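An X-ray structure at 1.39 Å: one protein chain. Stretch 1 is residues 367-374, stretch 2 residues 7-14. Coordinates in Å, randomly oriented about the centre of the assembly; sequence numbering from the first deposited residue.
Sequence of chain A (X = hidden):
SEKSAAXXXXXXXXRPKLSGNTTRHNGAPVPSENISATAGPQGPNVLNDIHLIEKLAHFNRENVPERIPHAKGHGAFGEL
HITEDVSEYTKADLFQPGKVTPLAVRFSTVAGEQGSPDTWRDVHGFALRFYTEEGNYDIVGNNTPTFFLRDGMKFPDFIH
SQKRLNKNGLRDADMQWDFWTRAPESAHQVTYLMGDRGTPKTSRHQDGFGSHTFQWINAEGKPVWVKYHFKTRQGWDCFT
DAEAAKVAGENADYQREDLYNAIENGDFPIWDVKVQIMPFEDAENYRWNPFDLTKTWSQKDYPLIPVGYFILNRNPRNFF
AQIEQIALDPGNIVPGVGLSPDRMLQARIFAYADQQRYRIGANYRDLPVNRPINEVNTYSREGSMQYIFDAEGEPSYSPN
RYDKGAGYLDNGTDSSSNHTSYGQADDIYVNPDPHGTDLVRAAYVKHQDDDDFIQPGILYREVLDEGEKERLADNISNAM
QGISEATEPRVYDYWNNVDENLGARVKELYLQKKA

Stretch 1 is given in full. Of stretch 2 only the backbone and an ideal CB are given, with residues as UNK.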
# COMPACT_ATOMS: atom_id res chain seq x y z
N LEU A 367 -12.87 -10.98 1.84
CA LEU A 367 -13.71 -10.56 0.72
C LEU A 367 -14.72 -11.65 0.40
O LEU A 367 -14.42 -12.84 0.54
CB LEU A 367 -12.87 -10.28 -0.52
CG LEU A 367 -11.89 -9.11 -0.40
CD1 LEU A 367 -11.06 -9.04 -1.66
CD2 LEU A 367 -12.64 -7.79 -0.18
N PRO A 368 -15.92 -11.25 -0.03
CA PRO A 368 -17.00 -12.22 -0.29
C PRO A 368 -16.58 -13.49 -1.05
O PRO A 368 -16.92 -14.60 -0.61
CB PRO A 368 -18.00 -11.38 -1.09
CG PRO A 368 -17.89 -10.02 -0.44
CD PRO A 368 -16.40 -9.86 -0.16
N VAL A 369 -15.84 -13.37 -2.15
CA VAL A 369 -15.51 -14.55 -2.95
C VAL A 369 -14.47 -15.45 -2.27
O VAL A 369 -14.33 -16.63 -2.61
CB VAL A 369 -15.07 -14.14 -4.38
CG1 VAL A 369 -13.68 -13.56 -4.38
CG2 VAL A 369 -15.14 -15.30 -5.33
N ASN A 370 -13.74 -14.90 -1.30
CA ASN A 370 -12.67 -15.66 -0.64
C ASN A 370 -13.06 -16.29 0.70
O ASN A 370 -12.33 -17.14 1.21
CB ASN A 370 -11.43 -14.79 -0.49
CG ASN A 370 -10.83 -14.44 -1.83
OD1 ASN A 370 -10.79 -15.28 -2.73
ND2 ASN A 370 -10.37 -13.19 -1.98
N ARG A 371 -14.20 -15.89 1.25
CA ARG A 371 -14.67 -16.47 2.51
C ARG A 371 -15.23 -17.87 2.29
O ARG A 371 -15.97 -18.10 1.33
CB ARG A 371 -15.79 -15.63 3.12
CG ARG A 371 -15.40 -14.23 3.48
CD ARG A 371 -16.33 -13.70 4.55
NE ARG A 371 -17.73 -13.60 4.14
CZ ARG A 371 -18.27 -12.53 3.56
NH1 ARG A 371 -17.51 -11.47 3.28
NH2 ARG A 371 -19.56 -12.52 3.24
N PRO A 372 -14.93 -18.80 3.21
CA PRO A 372 -15.54 -20.12 3.09
C PRO A 372 -17.02 -20.10 3.50
O PRO A 372 -17.55 -19.06 3.91
CB PRO A 372 -14.71 -20.97 4.06
CG PRO A 372 -14.22 -20.01 5.08
CD PRO A 372 -13.98 -18.72 4.33
N ILE A 373 -17.70 -21.24 3.37
CA ILE A 373 -19.10 -21.27 3.77
C ILE A 373 -19.25 -21.45 5.28
O ILE A 373 -20.26 -21.03 5.85
CB ILE A 373 -19.94 -22.28 2.98
CG1 ILE A 373 -19.40 -23.70 3.18
CG2 ILE A 373 -19.98 -21.89 1.52
CD1 ILE A 373 -20.32 -24.78 2.63
N ASN A 374 -18.24 -22.04 5.92
CA ASN A 374 -18.21 -22.19 7.37
C ASN A 374 -17.54 -21.00 8.06
O ASN A 374 -16.79 -20.25 7.43
CB ASN A 374 -17.55 -23.53 7.79
CG ASN A 374 -16.11 -23.69 7.25
OD1 ASN A 374 -15.82 -23.37 6.10
ND2 ASN A 374 -15.21 -24.20 8.10
N UNK A 7 -25.13 -19.66 -5.99
CA UNK A 7 -25.87 -18.40 -5.82
C UNK A 7 -25.59 -17.71 -4.48
O UNK A 7 -25.41 -16.49 -4.44
CB UNK A 7 -27.37 -18.67 -5.95
N UNK A 8 -25.56 -18.49 -3.41
CA UNK A 8 -25.20 -18.01 -2.08
C UNK A 8 -23.92 -17.20 -2.12
O UNK A 8 -23.87 -16.06 -1.64
CB UNK A 8 -25.05 -19.18 -1.11
N UNK A 9 -22.89 -17.77 -2.74
CA UNK A 9 -21.58 -17.16 -2.79
C UNK A 9 -21.60 -15.89 -3.65
O UNK A 9 -21.12 -14.82 -3.22
CB UNK A 9 -20.55 -18.16 -3.33
N UNK A 10 -22.15 -15.99 -4.86
CA UNK A 10 -22.07 -14.86 -5.79
C UNK A 10 -22.97 -13.68 -5.44
O UNK A 10 -22.78 -12.58 -5.96
CB UNK A 10 -22.42 -15.34 -7.20
N UNK A 11 -23.94 -13.89 -4.55
CA UNK A 11 -24.79 -12.79 -4.11
C UNK A 11 -24.17 -11.99 -2.96
O UNK A 11 -24.61 -10.88 -2.67
CB UNK A 11 -26.16 -13.33 -3.68
N UNK A 12 -23.13 -12.53 -2.31
CA UNK A 12 -22.47 -11.83 -1.19
C UNK A 12 -21.90 -10.49 -1.63
O UNK A 12 -21.12 -10.42 -2.59
CB UNK A 12 -21.35 -12.69 -0.60
N UNK A 13 -22.25 -9.42 -0.91
CA UNK A 13 -21.66 -8.11 -1.16
C UNK A 13 -22.35 -7.26 -2.21
O UNK A 13 -21.97 -6.11 -2.42
CB UNK A 13 -20.20 -8.30 -1.57
N UNK A 14 -23.37 -7.81 -2.86
CA UNK A 14 -24.03 -7.11 -3.96
C UNK A 14 -25.14 -6.18 -3.47
O UNK A 14 -26.02 -6.59 -2.70
CB UNK A 14 -24.61 -8.12 -4.95

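Position 7 opens the helical part of stretch 2. Its ideal CB has nothing of stretch 1 within 5.5 Å, so stretch 1 sets no preference, and many residues would fit. The residue is Asp-7. Both of its carboxylate oxygens are hydrogen-bonded elsewhere in the structure.

Position 8 is helical. Its CA-to-CB bond points toward stretch 1, but the CB itself touches nothing there. A short side chain would stop short, while a longer one could approach the side chain of Ile-373. Polar and apolar types would both do. The residue is Gln-8, with chi1 p and chi2 t. It makes a light contact with Ile-373.

Position 9 continues the helix. CA-to-CB runs sideways, and the CB is again clear of stretch 1. The neighbouring feature is the aliphatic side chain of Ile-373, which favours an apolar residue long enough to bend that way; Leu, Ile or Met would be reasonable. The residue is Ile-9. With chi1 and chi2 both m, its end comes nearer than its CB, and CD1 of Ile-9 makes an apolar contact with CG2 of Ile-373 at 3.8 Å.

Position 10 points away from stretch 1, so stretch 1 leaves the choice open to many side chains. The residue is Val-10, which makes no contact across the pair.

Position 11 is out of reach. Its backbone N donates to O of residue 7, a 3.0 Å bond, and a type II turn starts here and runs to position 14. Many side chains would suit. The residue is Asp-11, with OD1 bonded elsewhere in the structure.

Position 12 has the largest area covered by the other stretch. Its CB points toward stretch 1, and the ideal CB at 12 is 3.6 Å from CB of Pro-368. Beyond it, the carbonyl oxygens of Pro-368, Arg-371 and Pro-372 offer a group of acceptors. A long donor is wanted: Lys could reach for some of them, but a guanidinium can serve several at once. The guanidinium of Arg-371 is nearby, an unfavourable neighbour for a positive charge. The residue is nevertheless Arg-12. From chi1 m, the chain extends through chi2 and chi3 in t. NH1 of Arg-12 donates to O of Pro-368 at 2.7 Å and to O of Arg-371 at 2.8 Å, the second nearly straight at 173°. NH2 of Arg-12 donates to O of Pro-372 at 3.1 Å. All three oxygens lie at the guanidinium edge, near its plane, where its hydrogens point. The like charges come to 4.3 Å between NE of Arg-12 and NH2 of Arg-371.

Position 13 has phi/psi of 87/-3. An ideal CB would be jammed against the carbonyl O of residue 12, which alone calls for glycine. The ideal CB at 13 would also sit 3.1 Å from CG of Pro-368, which is tight. The residue is Gly-13, whose CA is 4.3 Å from CG of Pro-368.

Position 14 ends the turn, out of reach of stretch 1, and many side chains would fit. N of residue 14 donates weakly to O of Asp-11 at 3.3 Å. The residue is Met-14.

Stretch 2, residues 7-14: DQIVDRGM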
# COMPACT_ATOMS: atom_id res chain seq x y z
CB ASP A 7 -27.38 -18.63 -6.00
CG ASP A 7 -27.77 -18.89 -7.44
OD1 ASP A 7 -26.95 -18.61 -8.34
OD2 ASP A 7 -28.90 -19.37 -7.69
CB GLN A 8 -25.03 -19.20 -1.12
CG GLN A 8 -24.16 -20.35 -1.67
CD GLN A 8 -24.04 -21.53 -0.72
OE1 GLN A 8 -24.19 -22.68 -1.12
NE2 GLN A 8 -23.76 -21.25 0.55
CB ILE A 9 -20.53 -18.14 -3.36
CG1 ILE A 9 -20.48 -19.42 -2.52
CG2 ILE A 9 -19.16 -17.49 -3.45
CD1 ILE A 9 -20.28 -19.17 -1.07
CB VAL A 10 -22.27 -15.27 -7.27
CG1 VAL A 10 -21.25 -16.32 -7.68
CG2 VAL A 10 -23.69 -15.77 -7.51
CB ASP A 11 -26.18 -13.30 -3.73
CG ASP A 11 -27.03 -13.64 -4.94
OD1 ASP A 11 -26.63 -13.32 -6.08
OD2 ASP A 11 -28.12 -14.22 -4.74
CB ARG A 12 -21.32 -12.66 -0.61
CG ARG A 12 -21.67 -13.98 0.04
CD ARG A 12 -20.36 -14.78 0.19
NE ARG A 12 -20.51 -16.00 0.96
CZ ARG A 12 -19.49 -16.81 1.26
NH1 ARG A 12 -18.27 -16.52 0.82
NH2 ARG A 12 -19.70 -17.90 1.97
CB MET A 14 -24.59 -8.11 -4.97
CG MET A 14 -25.14 -7.46 -6.22
SD MET A 14 -25.49 -8.61 -7.57
CE MET A 14 -26.71 -9.67 -6.82
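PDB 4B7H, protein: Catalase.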